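Local coordinates for F5/8 type C domain protein (Clostridium perfringens, PDB 7JRM) that probably recognises mucin-type glycans through its carbohydrate-binding module, as part of the zinc metalloprotease ZmpB, an O-glycopeptidase, at residues Met325-Leu339 / Asn344-Val358. Numbering follows the deposited sequence.
Sequences MYSLTTLTLSGVEDL and NAKNLETLNMDYNEV
Asn356 reaches across to the turn after strand 330-332 with both ends of its side-chain amide. Its OD1 accepts a hydrogen bond from the backbone N of Val336 at 3.0 Å, and its ND2 gives a nearly straight bond (170°) to Leu333 O, arriving from above that carbonyl's plane. ND2 also donates to Asp354 O in its own turn, so three bonds fix the rotation of this buried amide. Asparagine suits the place because one flat group both gives and takes bonds with backbone that has left the sheet. Between the strands themselves, Leu331 N donates to Thr350 O, Asn352 N to Leu331 O (2.8 Å) and Leu333 N to Asn352 O, a parallel pairing. On one sheet face Leu331 and Leu351 both set CG anti to the backbone N (chi1 -176° and -172°), which lays their branches side by side; Leu351 CD1 meets Leu331 CB and, 3.8 Å away, Leu333 CG. Leu348 CD1 closes on Leu331 CB from the preceding turn, and branched aliphatic chains fill this interior well. The other face carries Thr330, Thr332, Thr350 and Asn352; one water bonds Thr330 OG1 and Thr332 OG1, and only weakly Asn352 ND2. At the far end Lys346 extends over the Tyr326 ring: CE sits 4.1 Å from the ring centroid and NZ makes a cation-pi contact at 4.0 Å. Asn347 ND2 donates to Tyr326 O at 2.9 Å, in the carbonyl plane and on a lone pair. Glu337 OE2 and Glu357 OE1 lie 2.8 Å apart as like charges. In the next shell, Asn374 holds Asn352 OD1, and helix 304-314 packs on Leu331 and Leu333. Successive parallel strands, inward leucines and an asparagine bonding to turn backbone are consistent with two adjacent turns of a leucine-rich-repeat solenoid.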
ATOM      1  N   MET A 325     -12.183  14.430  28.434  1.00 22.27           N
ATOM      2  CA  MET A 325     -11.504  13.143  28.554  1.00 21.84           C
ATOM      3  C   MET A 325     -10.369  13.016  27.547  1.00 21.47           C
ATOM      4  O   MET A 325      -9.305  12.473  27.865  1.00 22.95           O
ATOM      5  CB  MET A 325     -12.507  12.003  28.379  1.00 22.68           C
ATOM      6  CG  MET A 325     -13.571  11.941  29.462  1.00 19.51           C
ATOM      7  SD  MET A 325     -12.886  11.611  31.098  1.00 29.02           S
ATOM      8  CE  MET A 325     -12.031  10.069  30.808  1.00 13.84           C
ATOM      9  N   TYR A 326     -10.573  13.517  26.325  1.00 19.79           N
ATOM     10  CA  TYR A 326      -9.530  13.455  25.306  1.00 24.81           C
ATOM     11  C   TYR A 326      -8.306  14.282  25.675  1.00 21.93           C
ATOM     12  O   TYR A 326      -7.231  14.062  25.106  1.00 19.29           O
ATOM     13  CB  TYR A 326     -10.078  13.930  23.958  1.00 21.99           C
ATOM     14  CG  TYR A 326     -10.880  12.891  23.204  1.00 23.51           C
ATOM     15  CD1 TYR A 326     -11.166  11.656  23.772  1.00 28.21           C
ATOM     16  CD2 TYR A 326     -11.351  13.147  21.922  1.00 22.68           C
ATOM     17  CE1 TYR A 326     -11.899  10.706  23.085  1.00 28.25           C
ATOM     18  CE2 TYR A 326     -12.086  12.203  21.227  1.00 30.25           C
ATOM     19  CZ  TYR A 326     -12.356  10.983  21.814  1.00 29.31           C
ATOM     20  OH  TYR A 326     -13.086  10.038  21.130  1.00 36.07           O
ATOM     21  N   SER A 327      -8.442  15.220  26.610  1.00 24.06           N
ATOM     22  CA  SER A 327      -7.355  16.120  26.968  1.00 25.99           C
ATOM     23  C   SER A 327      -6.462  15.586  28.083  1.00 26.76           C
ATOM     24  O   SER A 327      -5.425  16.197  28.363  1.00 23.96           O
ATOM     25  CB  SER A 327      -7.919  17.484  27.374  1.00 25.37           C
ATOM     26  OG  SER A 327      -8.107  17.562  28.774  1.00 25.80           O
ATOM     27  N   LEU A 328      -6.827  14.474  28.722  1.00 26.18           N
ATOM     28  CA  LEU A 328      -5.983  13.900  29.765  1.00 22.00           C
ATOM     29  C   LEU A 328      -4.772  13.214  29.150  1.00 27.86           C
ATOM     30  O   LEU A 328      -4.907  12.234  28.408  1.00 25.09           O
ATOM     31  CB  LEU A 328      -6.758  12.903  30.625  1.00 25.22           C
ATOM     32  CG  LEU A 328      -7.767  13.364  31.685  1.00 26.40           C
ATOM     33  CD1 LEU A 328      -7.235  14.550  32.482  1.00 22.13           C
ATOM     34  CD2 LEU A 328      -9.140  13.657  31.105  1.00 19.36           C
ATOM     35  N   THR A 329      -3.584  13.731  29.459  1.00 25.41           N
ATOM     36  CA  THR A 329      -2.340  13.018  29.207  1.00 27.61           C
ATOM     37  C   THR A 329      -1.744  12.434  30.475  1.00 26.70           C
ATOM     38  O   THR A 329      -1.015  11.440  30.406  1.00 28.35           O
ATOM     39  CB  THR A 329      -1.310  13.943  28.547  1.00 26.67           C
ATOM     40  OG1 THR A 329      -0.977  15.012  29.442  1.00 32.19           O
ATOM     41  CG2 THR A 329      -1.862  14.518  27.251  1.00 27.96           C
ATOM     42  N   THR A 330      -2.038  13.036  31.626  1.00 23.98           N
ATOM     43  CA  THR A 330      -1.649  12.515  32.926  1.00 27.96           C
ATOM     44  C   THR A 330      -2.808  12.718  33.889  1.00 27.92           C
ATOM     45  O   THR A 330      -3.581  13.672  33.757  1.00 26.58           O
ATOM     46  CB  THR A 330      -0.381  13.197  33.463  1.00 29.81           C
ATOM     47  OG1 THR A 330      -0.087  12.704  34.776  1.00 28.10           O
ATOM     48  CG2 THR A 330      -0.566  14.708  33.519  1.00 32.21           C
ATOM     49  N   LEU A 331      -2.934  11.810  34.853  1.00 26.84           N
ATOM     50  CA  LEU A 331      -4.049  11.861  35.789  1.00 23.73           C
ATOM     51  C   LEU A 331      -3.638  11.236  37.112  1.00 25.08           C
ATOM     52  O   LEU A 331      -3.034  10.159  37.132  1.00 24.04           O
ATOM     53  CB  LEU A 331      -5.277  11.140  35.221  1.00 23.24           C
ATOM     54  CG  LEU A 331      -6.551  11.198  36.065  1.00 24.54           C
ATOM     55  CD1 LEU A 331      -7.016  12.635  36.249  1.00 26.70           C
ATOM     56  CD2 LEU A 331      -7.645  10.357  35.432  1.00 21.30           C
ATOM     57  N   THR A 332      -3.970  11.914  38.207  1.00 24.62           N
ATOM     58  CA  THR A 332      -3.719  11.427  39.555  1.00 29.77           C
ATOM     59  C   THR A 332      -5.053  11.163  40.239  1.00 27.14           C
ATOM     60  O   THR A 332      -5.944  12.019  40.220  1.00 27.96           O
ATOM     61  CB  THR A 332      -2.896  12.436  40.361  1.00 31.95           C
ATOM     62  OG1 THR A 332      -1.575  12.524  39.813  1.00 33.55           O
ATOM     63  CG2 THR A 332      -2.803  12.011  41.819  1.00 30.36           C
ATOM     64  N   LEU A 333      -5.190   9.981  40.833  1.00 27.29           N
ATOM     65  CA  LEU A 333      -6.428   9.564  41.474  1.00 27.16           C
ATOM     66  C   LEU A 333      -6.250   9.489  42.985  1.00 22.92           C
ATOM     67  O   LEU A 333      -5.140   9.327  43.498  1.00 24.62           O
ATOM     68  CB  LEU A 333      -6.893   8.207  40.935  1.00 24.29           C
ATOM     69  CG  LEU A 333      -7.111   8.127  39.424  1.00 26.32           C
ATOM     70  CD1 LEU A 333      -7.751   6.805  39.044  1.00 19.10           C
ATOM     71  CD2 LEU A 333      -7.960   9.291  38.944  1.00 16.42           C
ATOM     72  N   SER A 334      -7.371   9.607  43.693  1.00 29.14           N
ATOM     73  CA  SER A 334      -7.372   9.534  45.151  1.00 31.94           C
ATOM     74  C   SER A 334      -8.745   9.071  45.613  1.00 27.36           C
ATOM     75  O   SER A 334      -9.753   9.710  45.299  1.00 28.06           O
ATOM     76  CB  SER A 334      -7.022  10.889  45.772  1.00 34.42           C
ATOM     77  OG  SER A 334      -7.355  10.922  47.149  1.00 40.10           O
ATOM     78  N   GLY A 335      -8.779   7.962  46.351  1.00 31.11           N
ATOM     79  CA  GLY A 335     -10.027   7.450  46.883  1.00 27.84           C
ATOM     80  C   GLY A 335     -10.979   6.879  45.860  1.00 27.80           C
ATOM     81  O   GLY A 335     -12.184   6.821  46.117  1.00 25.43           O
ATOM     82  N   VAL A 336     -10.477   6.442  44.710  1.00 28.49           N
ATOM     83  CA  VAL A 336     -11.316   5.936  43.630  1.00 25.95           C
ATOM     84  C   VAL A 336     -11.543   4.443  43.821  1.00 29.16           C
ATOM     85  O   VAL A 336     -10.620   3.695  44.166  1.00 25.98           O
ATOM     86  CB  VAL A 336     -10.677   6.233  42.260  1.00 24.03           C
ATOM     87  CG1 VAL A 336     -11.578   5.752  41.133  1.00 21.41           C
ATOM     88  CG2 VAL A 336     -10.389   7.721  42.121  1.00 25.82           C
ATOM     89  N   GLU A 337     -12.783   4.009  43.601  1.00 24.45           N
ATOM     90  CA  GLU A 337     -13.150   2.601  43.653  1.00 29.38           C
ATOM     91  C   GLU A 337     -13.542   2.028  42.301  1.00 24.38           C
ATOM     92  O   GLU A 337     -13.389   0.824  42.087  1.00 25.82           O
ATOM     93  CB  GLU A 337     -14.316   2.387  44.629  1.00 30.95           C
ATOM     94  CG  GLU A 337     -13.919   2.385  46.094  1.00 32.26           C
ATOM     95  CD  GLU A 337     -15.121   2.417  47.019  1.00 40.36           C
ATOM     96  OE1 GLU A 337     -16.193   1.916  46.621  1.00 40.81           O
ATOM     97  OE2 GLU A 337     -14.993   2.943  48.145  1.00 36.41           O
ATOM     98  N   ASP A 338     -14.039   2.861  41.390  1.00 25.21           N
ATOM     99  CA  ASP A 338     -14.532   2.416  40.091  1.00 25.54           C
ATOM    100  C   ASP A 338     -13.920   3.298  39.013  1.00 21.28           C
ATOM    101  O   ASP A 338     -14.103   4.519  39.031  1.00 20.61           O
ATOM    102  CB  ASP A 338     -16.063   2.477  40.040  1.00 20.92           C
ATOM    103  CG  ASP A 338     -16.635   1.874  38.770  1.00 27.82           C
ATOM    104  OD1 ASP A 338     -15.863   1.326  37.956  1.00 22.73           O
ATOM    105  OD2 ASP A 338     -17.869   1.947  38.588  1.00 28.90           O
ATOM    106  N   LEU A 339     -13.202   2.680  38.078  1.00 20.13           N
ATOM    107  CA  LEU A 339     -12.550   3.394  36.989  1.00 19.72           C
ATOM    108  C   LEU A 339     -13.474   3.637  35.803  1.00 20.86           C
ATOM    109  O   LEU A 339     -13.004   4.093  34.755  1.00 22.20           O
ATOM    110  CB  LEU A 339     -11.310   2.626  36.523  1.00 21.10           C
ATOM    111  CG  LEU A 339     -10.140   2.547  37.505  1.00 22.52           C
ATOM    112  CD1 LEU A 339      -9.009   1.720  36.917  1.00 19.10           C
ATOM    113  CD2 LEU A 339      -9.656   3.938  37.871  1.00 23.55           C
ATOM    114  N   ASN A 344     -12.640   6.564  28.061  1.00 19.03           N
ATOM    115  CA  ASN A 344     -12.782   7.617  27.065  1.00 19.94           C
ATOM    116  C   ASN A 344     -11.525   8.458  26.901  1.00 18.54           C
ATOM    117  O   ASN A 344     -11.395   9.163  25.894  1.00 25.17           O
ATOM    118  CB  ASN A 344     -13.957   8.532  27.429  1.00 20.55           C
ATOM    119  CG  ASN A 344     -15.300   7.842  27.287  1.00 22.43           C
ATOM    120  OD1 ASN A 344     -15.772   7.599  26.177  1.00 25.04           O
ATOM    121  ND2 ASN A 344     -15.923   7.525  28.417  1.00 21.64           N
ATOM    122  N   ALA A 345     -10.601   8.406  27.863  1.00 15.73           N
ATOM    123  CA  ALA A 345      -9.355   9.171  27.797  1.00 17.57           C
ATOM    124  C   ALA A 345      -8.347   8.392  26.958  1.00 18.97           C
ATOM    125  O   ALA A 345      -7.420   7.753  27.464  1.00 16.76           O
ATOM    126  CB  ALA A 345      -8.823   9.455  29.195  1.00 21.67           C
ATOM    127  N   LYS A 346      -8.533   8.462  25.638  1.00 16.68           N
ATOM    128  CA  LYS A 346      -7.691   7.701  24.720  1.00 18.50           C
ATOM    129  C   LYS A 346      -6.254   8.203  24.687  1.00 22.33           C
ATOM    130  O   LYS A 346      -5.360   7.454  24.279  1.00 15.99           O
ATOM    131  CB  LYS A 346      -8.286   7.736  23.311  1.00 22.91           C
ATOM    132  CG  LYS A 346      -8.178   9.087  22.621  1.00 23.37           C
ATOM    133  CD  LYS A 346      -8.916   9.089  21.292  1.00 23.93           C
ATOM    134  CE  LYS A 346      -8.532  10.295  20.449  1.00 28.09           C
ATOM    135  NZ  LYS A 346      -9.539  10.576  19.387  1.00 26.66           N
ATOM    136  N   ASN A 347      -6.007   9.444  25.104  1.00 19.45           N
ATOM    137  CA  ASN A 347      -4.671  10.023  25.091  1.00 20.50           C
ATOM    138  C   ASN A 347      -3.975   9.928  26.443  1.00 25.70           C
ATOM    139  O   ASN A 347      -2.919  10.543  26.629  1.00 28.23           O
ATOM    140  CB  ASN A 347      -4.732  11.484  24.641  1.00 18.48           C
ATOM    141  CG  ASN A 347      -5.175  11.630  23.199  1.00 20.00           C
ATOM    142  OD1 ASN A 347      -4.552  11.085  22.287  1.00 23.66           O
ATOM    143  ND2 ASN A 347      -6.259  12.368  22.984  1.00 24.19           N
ATOM    144  N   LEU A 348      -4.538   9.177  27.387  1.00 20.34           N
ATOM    145  CA  LEU A 348      -3.935   9.053  28.707  1.00 24.13           C
ATOM    146  C   LEU A 348      -2.609   8.310  28.616  1.00 25.23           C
ATOM    147  O   LEU A 348      -2.537   7.206  28.067  1.00 21.83           O
ATOM    148  CB  LEU A 348      -4.886   8.329  29.659  1.00 27.16           C
ATOM    149  CG  LEU A 348      -4.444   8.241  31.122  1.00 27.14           C
ATOM    150  CD1 LEU A 348      -4.294   9.630  31.722  1.00 22.79           C
ATOM    151  CD2 LEU A 348      -5.427   7.408  31.930  1.00 26.01           C
ATOM    152  N   GLU A 349      -1.555   8.921  29.156  1.00 24.46           N
ATOM    153  CA  GLU A 349      -0.220   8.338  29.139  1.00 24.14           C
ATOM    154  C   GLU A 349       0.278   7.913  30.510  1.00 24.67           C
ATOM    155  O   GLU A 349       1.082   6.983  30.597  1.00 20.44           O
ATOM    156  CB  GLU A 349       0.785   9.328  28.534  1.00 23.76           C
ATOM    157  CG  GLU A 349       0.386   9.861  27.168  1.00 27.74           C
ATOM    158  CD  GLU A 349       1.116  11.138  26.802  1.00 35.09           C
ATOM    159  OE1 GLU A 349       2.068  11.507  27.523  1.00 38.74           O
ATOM    160  OE2 GLU A 349       0.741  11.772  25.794  1.00 37.42           O
ATOM    161  N   THR A 350      -0.179   8.564  31.577  1.00 28.89           N
ATOM    162  CA  THR A 350       0.278   8.262  32.926  1.00 22.22           C
ATOM    163  C   THR A 350      -0.907   8.310  33.879  1.00 23.71           C
ATOM    164  O   THR A 350      -1.668   9.282  33.877  1.00 25.97           O
ATOM    165  CB  THR A 350       1.360   9.250  33.379  1.00 25.27           C
ATOM    166  OG1 THR A 350       2.546   9.049  32.599  1.00 22.79           O
ATOM    167  CG2 THR A 350       1.690   9.050  34.851  1.00 24.82           C
ATOM    168  N   LEU A 351      -1.059   7.261  34.686  1.00 23.13           N
ATOM    169  CA  LEU A 351      -2.121   7.174  35.683  1.00 23.29           C
ATOM    170  C   LEU A 351      -1.486   6.889  37.036  1.00 21.85           C
ATOM    171  O   LEU A 351      -0.951   5.798  37.257  1.00 22.80           O
ATOM    172  CB  LEU A 351      -3.138   6.093  35.316  1.00 20.85           C
ATOM    173  CG  LEU A 351      -4.407   6.029  36.169  1.00 22.19           C
ATOM    174  CD1 LEU A 351      -4.957   7.423  36.430  1.00 23.62           C
ATOM    175  CD2 LEU A 351      -5.457   5.154  35.504  1.00 25.00           C
ATOM    176  N   ASN A 352      -1.543   7.868  37.937  1.00 26.03           N
ATOM    177  CA  ASN A 352      -0.991   7.741  39.284  1.00 25.44           C
ATOM    178  C   ASN A 352      -2.151   7.481  40.240  1.00 24.74           C
ATOM    179  O   ASN A 352      -2.831   8.413  40.676  1.00 31.88           O
ATOM    180  CB  ASN A 352      -0.217   8.996  39.673  1.00 27.17           C
ATOM    181  CG  ASN A 352       0.988   9.237  38.786  1.00 29.96           C
ATOM    182  OD1 ASN A 352       1.718   8.307  38.442  1.00 32.61           O
ATOM    183  ND2 ASN A 352       1.202  10.491  38.408  1.00 32.11           N
ATOM    184  N   MET A 353      -2.376   6.211  40.565  1.00 28.43           N
ATOM    185  CA  MET A 353      -3.489   5.801  41.413  1.00 21.16           C
ATOM    186  C   MET A 353      -3.012   4.902  42.544  1.00 29.21           C
ATOM    187  O   MET A 353      -3.709   3.971  42.959  1.00 24.46           O
ATOM    188  CB  MET A 353      -4.573   5.104  40.594  1.00 23.69           C
ATOM    189  CG  MET A 353      -4.084   3.900  39.804  1.00 27.12           C
ATOM    190  SD  MET A 353      -5.333   3.253  38.679  1.00 25.06           S
ATOM    191  CE  MET A 353      -6.031   1.943  39.677  1.00 31.06           C
ATOM    192  N   ASP A 354      -1.814   5.164  43.061  1.00 28.28           N
ATOM    193  CA  ASP A 354      -1.329   4.422  44.214  1.00 27.96           C
ATOM    194  C   ASP A 354      -2.177   4.733  45.442  1.00 26.92           C
ATOM    195  O   ASP A 354      -2.715   5.835  45.589  1.00 23.97           O
ATOM    196  CB  ASP A 354       0.138   4.757  44.494  1.00 27.83           C
ATOM    197  CG  ASP A 354       1.092   4.012  43.583  1.00 29.45           C
ATOM    198  OD1 ASP A 354       0.682   2.991  42.994  1.00 29.64           O
ATOM    199  OD2 ASP A 354       2.257   4.444  43.460  1.00 32.41           O
ATOM    200  N   TYR A 355      -2.298   3.739  46.324  1.00 32.64           N
ATOM    201  CA  TYR A 355      -3.042   3.870  47.578  1.00 27.56           C
ATOM    202  C   TYR A 355      -4.507   4.227  47.331  1.00 30.05           C
ATOM    203  O   TYR A 355      -5.115   4.989  48.085  1.00 30.07           O
ATOM    204  CB  TYR A 355      -2.386   4.892  48.510  1.00 29.78           C
ATOM    205  CG  TYR A 355      -0.876   4.847  48.508  1.00 30.91           C
ATOM    206  CD1 TYR A 355      -0.133   5.866  47.926  1.00 27.08           C
ATOM    207  CD2 TYR A 355      -0.193   3.788  49.090  1.00 30.97           C
ATOM    208  CE1 TYR A 355       1.248   5.831  47.922  1.00 29.46           C
ATOM    209  CE2 TYR A 355       1.188   3.744  49.091  1.00 30.54           C
ATOM    210  CZ  TYR A 355       1.902   4.767  48.506  1.00 30.24           C
ATOM    211  OH  TYR A 355       3.277   4.727  48.505  1.00 29.82           O
ATOM    212  N   ASN A 356      -5.079   3.674  46.268  1.00 29.35           N
ATOM    213  CA  ASN A 356      -6.487   3.862  45.963  1.00 27.67           C
ATOM    214  C   ASN A 356      -7.261   2.604  46.369  1.00 30.40           C
ATOM    215  O   ASN A 356      -6.760   1.770  47.131  1.00 29.22           O
ATOM    216  CB  ASN A 356      -6.648   4.216  44.479  1.00 27.57           C
ATOM    217  CG  ASN A 356      -6.548   5.708  44.222  1.00 25.77           C
ATOM    218  OD1 ASN A 356      -7.545   6.367  43.930  1.00 24.89           O
ATOM    219  ND2 ASN A 356      -5.340   6.247  44.332  1.00 24.04           N
ATOM    220  N   GLU A 357      -8.486   2.460  45.868  1.00 25.99           N
ATOM    221  CA  GLU A 357      -9.374   1.366  46.248  1.00 28.87           C
ATOM    222  C   GLU A 357      -9.938   0.673  45.016  1.00 22.90           C
ATOM    223  O   GLU A 357     -11.131   0.364  44.947  1.00 22.36           O
ATOM    224  CB  GLU A 357     -10.502   1.871  47.145  1.00 26.71           C
ATOM    225  CG  GLU A 357     -10.041   2.786  48.273  1.00 27.92           C
ATOM    226  CD  GLU A 357     -11.191   3.486  48.970  1.00 36.21           C
ATOM    227  OE1 GLU A 357     -12.293   2.904  49.031  1.00 36.89           O
ATOM    228  OE2 GLU A 357     -10.991   4.618  49.459  1.00 40.23           O
ATOM    229  N   VAL A 358      -9.087   0.406  44.028  1.00 24.26           N
ATOM    230  CA  VAL A 358      -9.508  -0.167  42.754  1.00 23.28           C
ATOM    231  C   VAL A 358      -9.130  -1.640  42.712  1.00 25.52           C
ATOM    232  O   VAL A 358      -8.013  -2.021  43.088  1.00 22.82           O
ATOM    233  CB  VAL A 358      -8.886   0.598  41.571  1.00 20.39           C
ATOM    234  CG1 VAL A 358      -9.330  -0.006  40.248  1.00 17.40           C
ATOM    235  CG2 VAL A 358      -9.256   2.071  41.639  1.00 24.12           C
TER
HETATM  236  O   HOH W   1      -6.947  11.346  27.130  1.00 20.36           O
HETATM  237  O   HOH W   2      -0.148  13.155  37.348  1.00 36.26           O
HETATM  238  O   HOH W   3       0.928  12.391  41.101  1.00 35.32           O
HETATM  239  O   HOH W   4      -6.066   7.918  48.120  1.00 30.22           O
HETATM  240  O   HOH W   5     -13.064  -1.276  44.015  1.00 24.23           O